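Local coordinates for synaptotagmin-4 (Rattus norvegicus, PDB 1W15), which takes part in moving neuronal dense core vesicles through KIF1A and in their capture at synapses, and is represented here by its C2B domain, at residues A[34-39]-A[100-105]; A[21-26]-A[130-135]. One frame throughout, in Å; residues are numbered along the deposited sequence.

Contact 1. Residues A[34-39]-A[100-105]; sequences VVVLKA and VEFLVL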
loop_
_atom_site.group_PDB
_atom_site.type_symbol
_atom_site.label_atom_id
_atom_site.label_comp_id
_atom_site.label_asym_id
_atom_site.label_seq_id
_atom_site.Cartn_x
_atom_site.Cartn_y
_atom_site.Cartn_z
ATOM N N VAL A 34 7.290 -3.678 -7.038
ATOM C CA VAL A 34 8.246 -3.448 -5.963
ATOM C C VAL A 34 7.759 -2.194 -5.233
ATOM O O VAL A 34 7.569 -1.137 -5.869
ATOM C CB VAL A 34 9.680 -3.185 -6.542
ATOM C CG1 VAL A 34 10.655 -2.790 -5.435
ATOM C CG2 VAL A 34 10.256 -4.429 -7.358
ATOM N N VAL A 35 7.608 -2.295 -3.928
ATOM C CA VAL A 35 7.194 -1.145 -3.129
ATOM C C VAL A 35 8.356 -0.789 -2.213
ATOM O O VAL A 35 8.821 -1.590 -1.394
ATOM C CB VAL A 35 5.926 -1.417 -2.252
ATOM C CG1 VAL A 35 5.437 -0.096 -1.569
ATOM C CG2 VAL A 35 4.812 -2.063 -3.117
ATOM N N VAL A 36 8.802 0.445 -2.319
ATOM C CA VAL A 36 9.779 0.957 -1.338
ATOM C C VAL A 36 8.934 1.627 -0.235
ATOM O O VAL A 36 8.229 2.648 -0.491
ATOM C CB VAL A 36 10.748 2.013 -1.967
ATOM C CG1 VAL A 36 11.724 2.514 -0.889
ATOM C CG2 VAL A 36 11.570 1.362 -3.146
ATOM N N LEU A 37 8.976 1.051 0.969
ATOM C CA LEU A 37 8.025 1.442 1.990
ATOM C C LEU A 37 8.662 2.513 2.882
ATOM O O LEU A 37 8.185 3.656 2.891
ATOM C CB LEU A 37 7.550 0.231 2.794
ATOM C CG LEU A 37 6.610 -0.619 1.911
ATOM C CD1 LEU A 37 6.606 -2.122 2.243
ATOM C CD2 LEU A 37 5.189 -0.040 2.115
ATOM N N LYS A 38 9.723 2.153 3.610
ATOM C CA LYS A 38 10.305 3.063 4.639
ATOM C C LYS A 38 11.757 2.706 4.851
ATOM O O LYS A 38 12.171 1.588 4.601
ATOM C CB LYS A 38 9.673 2.855 6.035
ATOM C CG LYS A 38 8.274 2.536 6.130
ATOM C CD LYS A 38 7.855 2.421 7.622
ATOM C CE LYS A 38 6.330 2.220 7.683
ATOM N NZ LYS A 38 5.750 2.245 9.092
ATOM N N ALA A 39 12.541 3.660 5.317
ATOM C CA ALA A 39 13.875 3.351 5.841
ATOM C C ALA A 39 13.900 3.828 7.299
ATOM O O ALA A 39 13.161 4.754 7.675
ATOM C CB ALA A 39 14.942 4.105 5.022
ATOM N N VAL A 100 17.330 -7.216 -8.185
ATOM C CA VAL A 100 16.839 -5.852 -7.922
ATOM C C VAL A 100 17.833 -5.218 -6.935
ATOM O O VAL A 100 18.220 -5.860 -5.955
ATOM C CB VAL A 100 15.423 -5.836 -7.297
ATOM C CG1 VAL A 100 14.902 -4.383 -7.070
ATOM C CG2 VAL A 100 14.401 -6.637 -8.184
ATOM N N GLU A 101 18.257 -4.002 -7.234
ATOM C CA GLU A 101 19.259 -3.329 -6.418
ATOM C C GLU A 101 18.570 -2.100 -5.883
ATOM O O GLU A 101 18.075 -1.299 -6.674
ATOM C CB GLU A 101 20.447 -2.924 -7.297
ATOM C CG GLU A 101 21.575 -2.165 -6.582
ATOM C CD GLU A 101 22.654 -1.676 -7.594
ATOM O OE1 GLU A 101 22.292 -1.121 -8.653
ATOM O OE2 GLU A 101 23.872 -1.835 -7.328
ATOM N N PHE A 102 18.600 -1.910 -4.564
ATOM C CA PHE A 102 18.060 -0.708 -3.912
ATOM C C PHE A 102 19.232 0.107 -3.367
ATOM O O PHE A 102 20.137 -0.459 -2.677
ATOM C CB PHE A 102 17.172 -1.080 -2.722
ATOM C CG PHE A 102 15.989 -1.912 -3.078
ATOM C CD1 PHE A 102 16.094 -3.320 -3.116
ATOM C CD2 PHE A 102 14.741 -1.301 -3.329
ATOM C CE1 PHE A 102 14.990 -4.092 -3.451
ATOM C CE2 PHE A 102 13.623 -2.090 -3.657
ATOM C CZ PHE A 102 13.741 -3.461 -3.707
ATOM N N LEU A 103 19.222 1.402 -3.676
ATOM C CA LEU A 103 20.232 2.331 -3.192
ATOM C C LEU A 103 19.522 3.438 -2.430
ATOM O O LEU A 103 18.656 4.107 -2.985
ATOM C CB LEU A 103 21.022 2.928 -4.381
ATOM C CG LEU A 103 21.582 1.786 -5.269
ATOM C CD1 LEU A 103 21.538 2.166 -6.692
ATOM C CD2 LEU A 103 22.936 1.337 -4.786
ATOM N N VAL A 104 19.889 3.604 -1.163
ATOM C CA VAL A 104 19.449 4.727 -0.363
ATOM C C VAL A 104 20.552 5.810 -0.472
ATOM O O VAL A 104 21.708 5.547 -0.104
ATOM C CB VAL A 104 19.200 4.321 1.114
ATOM C CG1 VAL A 104 18.664 5.552 1.894
ATOM C CG2 VAL A 104 18.206 3.072 1.224
ATOM N N LEU A 105 20.165 6.973 -0.997
ATOM C CA LEU A 105 21.076 8.066 -1.346
ATOM C C LEU A 105 20.658 9.297 -0.608
ATOM O O LEU A 105 19.472 9.470 -0.297
ATOM C CB LEU A 105 20.985 8.338 -2.854
ATOM C CG LEU A 105 21.479 7.137 -3.706
ATOM C CD1 LEU A 105 20.466 6.691 -4.738
ATOM C CD2 LEU A 105 22.759 7.664 -4.350
#
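Phe-102 meets Val-34 and Val-36 with the rim of its ring. Neither valine lies over a face. CG1 of Val-34 sits at the edge, close to the ring plane, 3.5 Å from CE2 of Phe-102. The same methyl is 3.6 Å from CZ of Phe-102, so it straddles one ring bond. CG2 of Val-36 is also near the ring plane, 4.0 Å from CE2 of Phe-102 and only slightly farther from CD2. CE2 therefore touches both valines. The two approaches differ: Val-34 slants across the phenylalanine, while Val-36 and the ring pass each other in opposite directions. In Val-34 it is the branch opposite the backbone N (chi1 174°) that reaches the ring; in Val-36 it is the other branch. The contact is wholly apolar and buried. Trimmed to an alanine, Phe-102 would probably leave both valine methyls without their partner and open a gap between the sheets. The CA atoms of Val-36 and Phe-102 are 8.8 Å apart, a spacing bridged by side chains alone. This is face-to-face packing of the two sheets of a C2 beta sandwich. Strand 31-40 belongs to one sheet, between 80-89 and 18-26; Leu-37 and Lys-38 form a classic beta bulge opposite Leu-20. Strand 98-106 belongs to the other, between 53-61 and 114-121. Leu-19 and Val-21 of strand 18-26 also pack on Phe-102, and Val-57 of strand 53-61 on Val-36.

Contact 2. Residues A[21-26]-A[130-135]; sequences VSLCYQ and GGHWKE
His-132 points CE1 at the carbonyl of Val-21. The oxygen lies at the ring edge, in its plane, with Val-21 O 3.6 Å from His-132 CE1. CG2 of Val-21 also touches this corner of the imidazole. Leu-23 divides its methyls between two rings. CD1 comes obliquely to the imidazole, 4.0 Å from CE1 of His-132. CD2 meets the indole edge, 3.8 Å from CZ3 of Trp-133, and these two side chains cross at about a right angle. CB of Trp-133 starts away from the strand; with CG swung opposite the backbone N (chi1 -160°), the six-membered ring still reaches it. Helix 128-138 lies in the connection between strands 114-121 and 144-149 of the C2 sandwich, and here it packs beside the first strand, 18-26. The axes of 21-26 and 130-135 come within 9.6 Å, with their N-to-C directions 34° apart. Both imidazole nitrogens are used on strand 144-149: NE2 donates to Ile-144 O, and ND1 is hydrogen-bonded to His-148 NE2. These two bonds fix the rotation of the ring and hold CE1 against Val-21. Leu-121 packs on Leu-23 and both rings, and Ile-98 and Val-100 of strand 98-106 touch the indole, whose NE1 has a weak hydrogen bond to Leu-95 O.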
loop_
_atom_site.group_PDB
_atom_site.type_symbol
_atom_site.label_atom_id
_atom_site.label_comp_id
_atom_site.label_asym_id
_atom_site.label_seq_id
_atom_site.Cartn_x
_atom_site.Cartn_y
_atom_site.Cartn_z
ATOM N N VAL A 21 10.867 -3.244 2.289
ATOM C CA VAL A 21 10.460 -3.304 0.876
ATOM C C VAL A 21 9.467 -4.456 0.719
ATOM O O VAL A 21 9.477 -5.376 1.544
ATOM C CB VAL A 21 11.634 -3.469 -0.126
ATOM C CG1 VAL A 21 12.565 -2.209 -0.119
ATOM C CG2 VAL A 21 12.420 -4.796 0.106
ATOM N N SER A 22 8.555 -4.336 -0.243
ATOM C CA SER A 22 7.603 -5.431 -0.494
ATOM C C SER A 22 7.658 -5.739 -1.976
ATOM O O SER A 22 7.759 -4.796 -2.795
ATOM C CB SER A 22 6.169 -4.998 -0.093
ATOM O OG SER A 22 5.254 -6.052 -0.273
ATOM N N LEU A 23 7.624 -7.026 -2.353
ATOM C CA LEU A 23 7.693 -7.378 -3.770
ATOM C C LEU A 23 6.634 -8.429 -4.053
ATOM O O LEU A 23 6.258 -9.162 -3.121
ATOM C CB LEU A 23 9.080 -7.935 -4.142
ATOM C CG LEU A 23 10.272 -6.922 -4.257
ATOM C CD1 LEU A 23 10.855 -6.663 -2.922
ATOM C CD2 LEU A 23 11.347 -7.467 -5.221
ATOM N N CYS A 24 6.135 -8.454 -5.292
ATOM C CA CYS A 24 5.123 -9.435 -5.738
ATOM C C CYS A 24 5.445 -9.805 -7.182
ATOM O O CYS A 24 5.530 -8.915 -8.050
ATOM C CB CYS A 24 3.710 -8.830 -5.691
ATOM S SG CYS A 24 2.475 -9.974 -6.253
ATOM N N TYR A 25 5.629 -11.105 -7.455
ATOM C CA TYR A 25 5.925 -11.571 -8.809
ATOM C C TYR A 25 4.616 -12.095 -9.440
ATOM O O TYR A 25 4.023 -13.069 -8.979
ATOM C CB TYR A 25 6.966 -12.696 -8.784
ATOM C CG TYR A 25 7.293 -13.327 -10.132
ATOM C CD1 TYR A 25 7.431 -12.540 -11.279
ATOM C CD2 TYR A 25 7.498 -14.724 -10.256
ATOM C CE1 TYR A 25 7.748 -13.107 -12.531
ATOM C CE2 TYR A 25 7.835 -15.300 -11.506
ATOM C CZ TYR A 25 7.946 -14.482 -12.628
ATOM O OH TYR A 25 8.253 -14.997 -13.870
ATOM N N GLN A 26 4.167 -11.371 -10.455
ATOM C CA GLN A 26 2.968 -11.706 -11.231
ATOM C C GLN A 26 3.456 -12.725 -12.310
ATOM O O GLN A 26 3.663 -12.349 -13.468
ATOM C CB GLN A 26 2.266 -10.369 -11.760
ATOM C CG GLN A 26 2.197 -9.148 -10.814
ATOM C CD GLN A 26 1.023 -8.165 -10.972
ATOM O OE1 GLN A 26 0.928 -7.207 -10.198
ATOM N NE2 GLN A 26 0.037 -8.228 -11.858
ATOM N N GLY A 130 18.728 -12.808 -0.503
ATOM C CA GLY A 130 18.499 -14.207 -0.861
ATOM C C GLY A 130 17.173 -14.851 -0.429
ATOM O O GLY A 130 16.446 -15.427 -1.263
ATOM N N GLY A 131 16.857 -14.796 0.869
ATOM C CA GLY A 131 15.635 -15.480 1.374
ATOM C C GLY A 131 14.353 -14.784 0.919
ATOM O O GLY A 131 13.323 -15.414 0.668
ATOM N N HIS A 132 14.409 -13.458 0.833
ATOM C CA HIS A 132 13.251 -12.682 0.407
ATOM C C HIS A 132 12.964 -13.022 -1.068
ATOM O O HIS A 132 11.835 -13.302 -1.435
ATOM C CB HIS A 132 13.520 -11.168 0.601
ATOM C CG HIS A 132 12.279 -10.318 0.494
ATOM N ND1 HIS A 132 12.267 -8.964 0.796
ATOM C CD2 HIS A 132 11.015 -10.622 0.098
ATOM C CE1 HIS A 132 11.052 -8.476 0.606
ATOM N NE2 HIS A 132 10.265 -9.462 0.189
ATOM N N TRP A 133 14.026 -13.041 -1.893
ATOM C CA TRP A 133 13.869 -13.431 -3.306
ATOM C C TRP A 133 13.344 -14.867 -3.491
ATOM O O TRP A 133 12.507 -15.118 -4.351
ATOM C CB TRP A 133 15.189 -13.318 -4.030
ATOM C CG TRP A 133 15.058 -13.224 -5.527
ATOM C CD1 TRP A 133 15.429 -14.184 -6.468
ATOM C CD2 TRP A 133 14.531 -12.122 -6.273
ATOM N NE1 TRP A 133 15.200 -13.695 -7.734
ATOM C CE2 TRP A 133 14.642 -12.446 -7.646
ATOM C CE3 TRP A 133 13.993 -10.874 -5.920
ATOM C CZ2 TRP A 133 14.223 -11.577 -8.661
ATOM C CZ3 TRP A 133 13.580 -10.002 -6.937
ATOM C CH2 TRP A 133 13.698 -10.367 -8.294
ATOM N N LYS A 134 13.858 -15.803 -2.706
ATOM C CA LYS A 134 13.345 -17.191 -2.758
ATOM C C LYS A 134 11.816 -17.260 -2.509
ATOM O O LYS A 134 11.069 -18.013 -3.175
ATOM C CB LYS A 134 14.112 -18.080 -1.783
ATOM C CG LYS A 134 13.521 -19.500 -1.741
ATOM C CD LYS A 134 14.441 -20.562 -1.211
ATOM C CE LYS A 134 13.628 -21.827 -0.825
ATOM N NZ LYS A 134 12.870 -22.520 -1.981
ATOM N N GLU A 135 11.369 -16.467 -1.537
ATOM C CA GLU A 135 9.979 -16.476 -1.101
ATOM C C GLU A 135 9.100 -15.897 -2.229
ATOM O O GLU A 135 8.049 -16.477 -2.560
ATOM C CB GLU A 135 9.821 -15.714 0.225
ATOM C CG GLU A 135 8.559 -16.084 0.999
ATOM C CD GLU A 135 8.459 -15.405 2.369
ATOM O OE1 GLU A 135 9.503 -14.995 2.916
ATOM O OE2 GLU A 135 7.325 -15.296 2.901
#

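Both contacts are buried, but contact 1 lies near the centre of the domain and contact 2 farther out, with about 13 Å between their centres. Contact 1 joins strands from opposite sheets; contact 2 joins a strand to the helix. Strands 31-40 and 18-26 are neighbours in one sheet, tied by a probable hydrogen bond, Val-35 N to Ser-22 O at 2.8 Å. Side chains of the two sites also touch, so they form one continuous core. The chemistry shifts with place: only hydrocarbon groups touch in contact 1, whereas contact 2 brings in a histidine whose nitrogens bond to strand 144-149. Along the chain, contact 1 is nested within the loop that contact 2 closes.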